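Local coordinates for protein endoglucanase (Ruminococcus champanellensis, PDB 6WQV) that probably cleaves internal beta-1,4 linkages of cellulose and of related plant polysaccharides such as xylan, as a broad-specificity endoglucanase of glycoside hydrolase family 5, at residues S17-L20 with D21-I25; A215-S219 with T220-D224; W268-Q271 with E272-N275. One frame throughout, in Å; residues are numbered along the deposited sequence.

Contact 1 (S17-L20 with D21-I25)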
loop_
_atom_site.group_PDB
_atom_site.type_symbol
_atom_site.label_atom_id
_atom_site.label_comp_id
_atom_site.label_asym_id
_atom_site.label_seq_id
_atom_site.Cartn_x
_atom_site.Cartn_y
_atom_site.Cartn_z
ATOM N N SER A 17 -15.915 3.367 -6.159
ATOM C CA SER A 17 -16.523 4.147 -5.089
ATOM C C SER A 17 -17.359 3.261 -4.176
ATOM O O SER A 17 -17.320 3.409 -2.948
ATOM C CB SER A 17 -17.390 5.261 -5.671
ATOM O OG SER A 17 -16.591 6.232 -6.323
ATOM N N GLN A 18 -18.143 2.349 -4.759
ATOM C CA GLN A 18 -18.966 1.457 -3.948
ATOM C C GLN A 18 -18.113 0.554 -3.068
ATOM O O GLN A 18 -18.446 0.324 -1.899
ATOM C CB GLN A 18 -19.877 0.621 -4.850
ATOM C CG GLN A 18 -21.038 1.405 -5.444
ATOM C CD GLN A 18 -21.778 0.659 -6.547
ATOM O OE1 GLN A 18 -21.210 -0.183 -7.243
ATOM N NE2 GLN A 18 -23.057 0.974 -6.708
ATOM N N LEU A 19 -17.009 0.030 -3.606
ATOM C CA LEU A 19 -16.132 -0.817 -2.812
ATOM C C LEU A 19 -15.503 -0.020 -1.680
ATOM O O LEU A 19 -15.468 -0.481 -0.530
ATOM C CB LEU A 19 -15.068 -1.431 -3.721
ATOM C CG LEU A 19 -14.132 -2.469 -3.123
ATOM C CD1 LEU A 19 -13.353 -3.202 -4.204
ATOM C CD2 LEU A 19 -13.157 -1.811 -2.163
ATOM N N LEU A 20 -15.025 1.189 -1.975
ATOM C CA LEU A 20 -14.423 2.017 -0.935
ATOM C C LEU A 20 -15.421 2.347 0.168
ATOM O O LEU A 20 -15.022 2.525 1.327
ATOM C CB LEU A 20 -13.829 3.289 -1.548
ATOM C CG LEU A 20 -12.583 3.049 -2.403
ATOM C CD1 LEU A 20 -12.294 4.287 -3.262
ATOM C CD2 LEU A 20 -11.369 2.673 -1.573
ATOM N N ASP A 21 -16.713 2.425 -0.153
ATOM C CA ASP A 21 -17.721 2.705 0.866
ATOM C C ASP A 21 -17.993 1.506 1.764
ATOM O O ASP A 21 -18.617 1.667 2.819
ATOM C CB ASP A 21 -19.018 3.202 0.234
ATOM C CG ASP A 21 -18.934 4.664 -0.171
ATOM O OD1 ASP A 21 -18.029 5.378 0.324
ATOM O OD2 ASP A 21 -19.773 5.100 -0.984
ATOM N N GLU A 22 -17.538 0.320 1.379
ATOM C CA GLU A 22 -17.608 -0.841 2.258
ATOM C C GLU A 22 -16.398 -0.965 3.169
ATOM O O GLU A 22 -16.489 -1.628 4.207
ATOM C CB GLU A 22 -17.749 -2.112 1.426
ATOM C CG GLU A 22 -18.937 -2.056 0.505
ATOM C CD GLU A 22 -19.498 -3.418 0.197
ATOM O OE1 GLU A 22 -18.762 -4.411 0.376
ATOM O OE2 GLU A 22 -20.675 -3.497 -0.215
ATOM N N ILE A 23 -15.267 -0.361 2.801
ATOM C CA ILE A 23 -14.099 -0.328 3.672
ATOM C C ILE A 23 -14.373 0.606 4.845
ATOM O O ILE A 23 -14.983 1.670 4.688
ATOM C CB ILE A 23 -12.871 0.112 2.849
ATOM C CG1 ILE A 23 -12.539 -0.972 1.817
ATOM C CG2 ILE A 23 -11.707 0.422 3.752
ATOM C CD1 ILE A 23 -11.336 -0.690 0.934
ATOM N N THR A 24 -13.955 0.188 6.044
ATOM C CA THR A 24 -14.049 1.044 7.226
ATOM C C THR A 24 -12.698 1.722 7.450
ATOM O O THR A 24 -12.539 2.914 7.171
ATOM C CB THR A 24 -14.499 0.239 8.451
ATOM O OG1 THR A 24 -13.659 -0.905 8.630
ATOM C CG2 THR A 24 -15.960 -0.218 8.297
ATOM N N ILE A 25 -11.725 0.951 7.927
ATOM C CA ILE A 25 -10.348 1.396 8.149
ATOM C C ILE A 25 -9.469 0.175 7.925
ATOM O O ILE A 25 -9.890 -0.963 8.160
ATOM C CB ILE A 25 -10.195 2.016 9.559
ATOM C CG1 ILE A 25 -8.781 2.573 9.764
ATOM C CG2 ILE A 25 -10.555 0.990 10.631
ATOM C CD1 ILE A 25 -8.590 3.295 11.093
HETATM O O HOH W 1 -16.292 5.872 -1.920
#

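Contact 2 (A215-S219 with T220-D224)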
loop_
_atom_site.group_PDB
_atom_site.type_symbol
_atom_site.label_atom_id
_atom_site.label_comp_id
_atom_site.label_asym_id
_atom_site.label_seq_id
_atom_site.Cartn_x
_atom_site.Cartn_y
_atom_site.Cartn_z
ATOM N N ALA A 215 3.845 7.725 -4.693
ATOM C CA ALA A 215 2.546 7.759 -4.013
ATOM C C ALA A 215 2.341 9.078 -3.274
ATOM O O ALA A 215 1.721 9.131 -2.207
ATOM C CB ALA A 215 2.366 6.567 -3.071
ATOM N N SER A 216 2.865 10.157 -3.847
ATOM C CA SER A 216 2.804 11.474 -3.242
ATOM C C SER A 216 1.732 12.310 -3.916
ATOM O O SER A 216 1.537 12.239 -5.136
ATOM C CB SER A 216 4.147 12.193 -3.371
ATOM O OG SER A 216 4.061 13.543 -2.936
ATOM N N CYS A 217 1.053 13.126 -3.117
ATOM C CA CYS A 217 0.111 14.118 -3.612
ATOM C C CYS A 217 0.769 15.481 -3.465
ATOM O O CYS A 217 0.959 15.974 -2.346
ATOM C CB CYS A 217 -1.198 14.066 -2.827
ATOM S SG CYS A 217 -2.427 15.226 -3.454
ATOM N N SER A 218 1.139 16.066 -4.598
ATOM C CA SER A 218 1.604 17.437 -4.693
ATOM C C SER A 218 1.162 17.932 -6.063
ATOM O O SER A 218 0.785 17.138 -6.931
ATOM C CB SER A 218 3.124 17.528 -4.584
ATOM O OG SER A 218 3.732 16.959 -5.731
ATOM N N SER A 219 1.225 19.250 -6.266
ATOM C CA SER A 219 0.875 19.809 -7.567
ATOM C C SER A 219 1.690 19.154 -8.674
ATOM O O SER A 219 1.161 18.817 -9.742
ATOM C CB SER A 219 1.122 21.316 -7.558
ATOM O OG SER A 219 0.355 21.933 -6.542
ATOM N N THR A 220 2.980 18.939 -8.419
ATOM C CA THR A 220 3.865 18.390 -9.437
ATOM C C THR A 220 3.450 16.977 -9.834
ATOM O O THR A 220 3.368 16.657 -11.025
ATOM C CB THR A 220 5.298 18.409 -8.910
ATOM O OG1 THR A 220 5.686 19.766 -8.643
ATOM C CG2 THR A 220 6.242 17.791 -9.916
ATOM N N THR A 221 3.178 16.117 -8.851
ATOM C CA THR A 221 2.877 14.729 -9.169
ATOM C C THR A 221 1.446 14.557 -9.664
ATOM O O THR A 221 1.177 13.644 -10.451
ATOM C CB THR A 221 3.097 13.833 -7.949
ATOM O OG1 THR A 221 2.192 14.222 -6.908
ATOM C CG2 THR A 221 4.525 13.928 -7.446
ATOM N N VAL A 222 0.521 15.405 -9.210
ATOM C CA VAL A 222 -0.869 15.303 -9.651
ATOM C C VAL A 222 -1.019 15.816 -11.081
ATOM O O VAL A 222 -1.679 15.185 -11.916
ATOM C CB VAL A 222 -1.794 16.054 -8.677
ATOM C CG1 VAL A 222 -3.201 16.174 -9.243
ATOM C CG2 VAL A 222 -1.833 15.348 -7.331
ATOM N N ASN A 223 -0.416 16.966 -11.383
ATOM C CA ASN A 223 -0.607 17.573 -12.698
ATOM C C ASN A 223 -0.092 16.678 -13.818
ATOM O O ASN A 223 -0.652 16.687 -14.921
ATOM C CB ASN A 223 0.051 18.950 -12.743
ATOM C CG ASN A 223 -0.732 19.989 -11.957
ATOM O OD1 ASN A 223 -1.919 19.802 -11.680
ATOM N ND2 ASN A 223 -0.076 21.087 -11.595
ATOM N N ASP A 224 0.948 15.894 -13.559
ATOM C CA ASP A 224 1.540 15.032 -14.575
ATOM C C ASP A 224 0.979 13.618 -14.567
ATOM O O ASP A 224 1.357 12.813 -15.426
ATOM C CB ASP A 224 3.064 14.966 -14.389
ATOM C CG ASP A 224 3.764 16.238 -14.822
ATOM O OD1 ASP A 224 3.071 17.245 -15.090
ATOM O OD2 ASP A 224 5.013 16.230 -14.897
#

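Contact 3 (W268-Q271 with E272-N275)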
loop_
_atom_site.group_PDB
_atom_site.type_symbol
_atom_site.label_atom_id
_atom_site.label_comp_id
_atom_site.label_asym_id
_atom_site.label_seq_id
_atom_site.Cartn_x
_atom_site.Cartn_y
_atom_site.Cartn_z
ATOM N N TRP A 268 -5.666 20.978 5.567
ATOM C CA TRP A 268 -5.238 21.410 4.240
ATOM C C TRP A 268 -4.663 20.242 3.456
ATOM O O TRP A 268 -4.993 20.044 2.281
ATOM C CB TRP A 268 -4.195 22.518 4.364
ATOM C CG TRP A 268 -3.757 23.063 3.039
ATOM C CD1 TRP A 268 -4.316 24.111 2.366
ATOM C CD2 TRP A 268 -2.681 22.586 2.215
ATOM N NE1 TRP A 268 -3.656 24.320 1.180
ATOM C CE2 TRP A 268 -2.648 23.398 1.064
ATOM C CE3 TRP A 268 -1.745 21.555 2.339
ATOM C CZ2 TRP A 268 -1.717 23.213 0.042
ATOM C CZ3 TRP A 268 -0.817 21.374 1.324
ATOM C CH2 TRP A 268 -0.812 22.198 0.193
ATOM N N THR A 269 -3.795 19.454 4.093
ATOM C CA THR A 269 -3.158 18.333 3.413
ATOM C C THR A 269 -4.188 17.327 2.919
ATOM O O THR A 269 -4.127 16.877 1.769
ATOM C CB THR A 269 -2.152 17.684 4.367
ATOM O OG1 THR A 269 -1.104 18.624 4.640
ATOM C CG2 THR A 269 -1.582 16.409 3.772
ATOM N N LEU A 270 -5.147 16.960 3.771
ATOM C CA LEU A 270 -6.134 15.965 3.369
ATOM C C LEU A 270 -7.100 16.535 2.341
ATOM O O LEU A 270 -7.505 15.832 1.407
ATOM C CB LEU A 270 -6.855 15.415 4.602
ATOM C CG LEU A 270 -5.917 14.666 5.553
ATOM C CD1 LEU A 270 -6.622 14.261 6.837
ATOM C CD2 LEU A 270 -5.313 13.426 4.889
ATOM N N GLN A 271 -7.462 17.812 2.481
ATOM C CA GLN A 271 -8.295 18.466 1.478
ATOM C C GLN A 271 -7.624 18.466 0.111
ATOM O O GLN A 271 -8.308 18.373 -0.916
ATOM C CB GLN A 271 -8.598 19.899 1.921
ATOM C CG GLN A 271 -9.449 20.705 0.962
ATOM C CD GLN A 271 -9.711 22.120 1.466
ATOM O OE1 GLN A 271 -10.841 22.464 1.815
ATOM N NE2 GLN A 271 -8.666 22.943 1.507
ATOM N N GLU A 272 -6.290 18.554 0.073
ATOM C CA GLU A 272 -5.594 18.539 -1.213
ATOM C C GLU A 272 -5.747 17.188 -1.904
ATOM O O GLU A 272 -5.876 17.127 -3.135
ATOM C CB GLU A 272 -4.113 18.861 -1.017
ATOM C CG GLU A 272 -3.824 20.317 -0.736
ATOM C CD GLU A 272 -4.200 21.215 -1.891
ATOM O OE1 GLU A 272 -3.519 21.152 -2.937
ATOM O OE2 GLU A 272 -5.185 21.972 -1.759
ATOM N N ILE A 273 -5.701 16.098 -1.140
ATOM C CA ILE A 273 -5.954 14.780 -1.719
ATOM C C ILE A 273 -7.368 14.716 -2.279
ATOM O O ILE A 273 -7.595 14.229 -3.394
ATOM C CB ILE A 273 -5.695 13.676 -0.676
ATOM C CG1 ILE A 273 -4.238 13.742 -0.204
ATOM C CG2 ILE A 273 -6.033 12.309 -1.249
ATOM C CD1 ILE A 273 -3.909 12.866 0.994
ATOM N N TYR A 274 -8.347 15.187 -1.505
ATOM C CA TYR A 274 -9.723 15.214 -1.978
ATOM C C TYR A 274 -9.850 16.041 -3.250
ATOM O O TYR A 274 -10.453 15.600 -4.238
ATOM C CB TYR A 274 -10.613 15.787 -0.876
ATOM C CG TYR A 274 -12.039 16.004 -1.295
ATOM C CD1 TYR A 274 -12.869 14.927 -1.562
ATOM C CD2 TYR A 274 -12.561 17.282 -1.421
ATOM C CE1 TYR A 274 -14.182 15.119 -1.947
ATOM C CE2 TYR A 274 -13.868 17.484 -1.798
ATOM C CZ TYR A 274 -14.673 16.402 -2.066
ATOM O OH TYR A 274 -15.979 16.611 -2.447
ATOM N N ASN A 275 -9.291 17.252 -3.241
ATOM C CA ASN A 275 -9.454 18.144 -4.382
ATOM C C ASN A 275 -8.757 17.602 -5.623
ATOM O O ASN A 275 -9.234 17.827 -6.737
ATOM C CB ASN A 275 -8.894 19.526 -4.061
ATOM C CG ASN A 275 -9.786 20.323 -3.142
ATOM O OD1 ASN A 275 -10.976 20.040 -3.009
ATOM N ND2 ASN A 275 -9.216 21.343 -2.509
HETATM O O HOH W 2 -6.124 22.076 0.551
#

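Contact 1 (S17-L20 with D21-I25)
Ser17 O receives Asp21 N at 3.0 Å, a regular i to i+4 helical bond, but one residue later the pattern shifts: Glu22 N bonds to Leu19 O at 2.9 Å, three residues back, with the donor standing 60° out of the carbonyl plane. Ile23 N is shared between two weak bonds, to Leu19 O at 3.3 Å and to Leu20 O at 3.2 Å. The turn is thus tightening in the last residues of helix 16-22. Apolar contact follows the same spacing. In Leu19, CG lies anti to the backbone N (chi1 -174°), a torsion that carries CD2 toward the following turn, although the CB bond leads away; CD2 reaches Ile23 CD1 at 3.8 Å, the two chains crossing at a slant. Leu20 runs alongside Ile23 and points the same way, with its CD2 4.2 Å from that same Ile23 CD1. A single methyl therefore meets both leucines. The buried leucines also pack on Cys207 and Pro283, residues just ahead of two barrel strands, which places the helix across the end of the barrel where its strands begin. On the exposed side, a water donates to Ser17 O at 2.9 Å and, weakly, to Asp21 OD1 at 2.9 Å, so Ser17 O accepts a second bond besides that from the helix. Glu22 directs its carboxylate out of the contact, to a salt bridge with Arg12, while Arg317 bonds to Leu20 O. The chemistry is divided by face: leucine and isoleucine methyls face the loops that lead into the barrel strands, whereas the polar groups look to water and arginine, and the positive charge of Arg12 would probably favour the ionised carboxylate of Glu22.

Contact 2 (A215-S219 with T220-D224)
Ser218 and Thr221 both set their hydroxyl oxygen between the backbone N and the carbonyl carbon of their own residue (chi1 69° and 63°), and these matching torsions turn the two side chains into reciprocal acceptors. Ser218 OG takes the Thr221 N-H at 3.3 Å in a nearly straight bond, with an N-H...O angle of 166°. In return, Thr221 OG1 accepts from Ser218 N at 3.1 Å. The same Thr221 hydroxyl gives its own proton to Ser216 O, 2.7 Å away and approached from above the carbonyl plane, so one buried oxygen is fixed by two bonds at once. Ser216 O in turn holds a second hydroxyl, that of Thr212. The mutual bonds of Ser218 and Thr221 make a capping box, with Ser218 as the N-cap of the short helix 219-223; this helix lies in the connection from strand 208-211 to strand 236-241, beyond the C-terminal end of the former, on the face of the TIM barrel that carries the sugar site. The Ser216 side chain is about 10 Å from a bound glucose unit, and neighbouring Ala215 touches the pocket residues Gln164 and His241. Main-chain bonds continue the helix, with Val222 N to Ser218 O at 2.9 Å and Asn223 N to Ser219 O also at 2.9 Å. On the side away from the capping hydroxyls, Val222 CG2 rests 3.9 Å from Cys217 SG, and the pair leans together on Ser276 of helix 263-278.

Contact 3 (W268-Q271 with E272-N275)
Glu272 and Gln271 are the residues most covered here: Glu272 packs back on Trp268, and Gln271 forward on Asn275. Glu272 N donates to Trp268 O at 3.0 Å, which brings the glutamate side chain against one face of the indole one helical turn earlier. Its CG sits over the ring face, 3.5 Å from the centroid of the six-membered ring and only 6° off the normal, a CH-pi contact. A bend at chi2 (-64°) then lays the carboxylate along the indole: the two planes are 8° apart and stacked, with Glu272 CD 3.7 Å from Trp268 CZ2. One water joins the group, donating to Trp268 O at 2.9 Å and to Glu272 OE2 at 2.5 Å while accepting from Gln271 NE2 at 2.9 Å. With an alanine in place of Glu272, the indole would probably lose the CG and carboxylate packed on this face and be freer to turn, and the water would lose one of its three partners. Gln271, extended, also lays its CG 3.5 Å from Asn275 ND2, and Gln271 O receives Asn275 N. On the inward side, Leu270 and Ile273 lie side by side and both reach Ile286 of strand 284-289. Such an amphipathic helix, polar and aromatic outside and aliphatic against a strand, is typical of the beta-alpha-beta crossovers surrounding a TIM barrel.

All three contacts are local: two are turns within or at the end of a helix, and contact 2 is a helix start with its leading loop. Contact 1 lies at the barrel end where the strands begin, its centre 19 Å from that of contact 3 and 24 Å from that of contact 2. Contacts 2 and 3 are neighbours: Cys217 SG packs 4.0 Å from Ile273 CA, so helix 219-223 and its leading loop rest on helix 263-278. Contacts 1 and 3 are partly buried and each has an aliphatic inner face; contact 2 is a surface contact held mainly by hydroxyls. Water bridges a carbonyl to an acid in contacts 1 and 3, weakly on the acid side in contact 1, whereas only contact 3 adds an aromatic face.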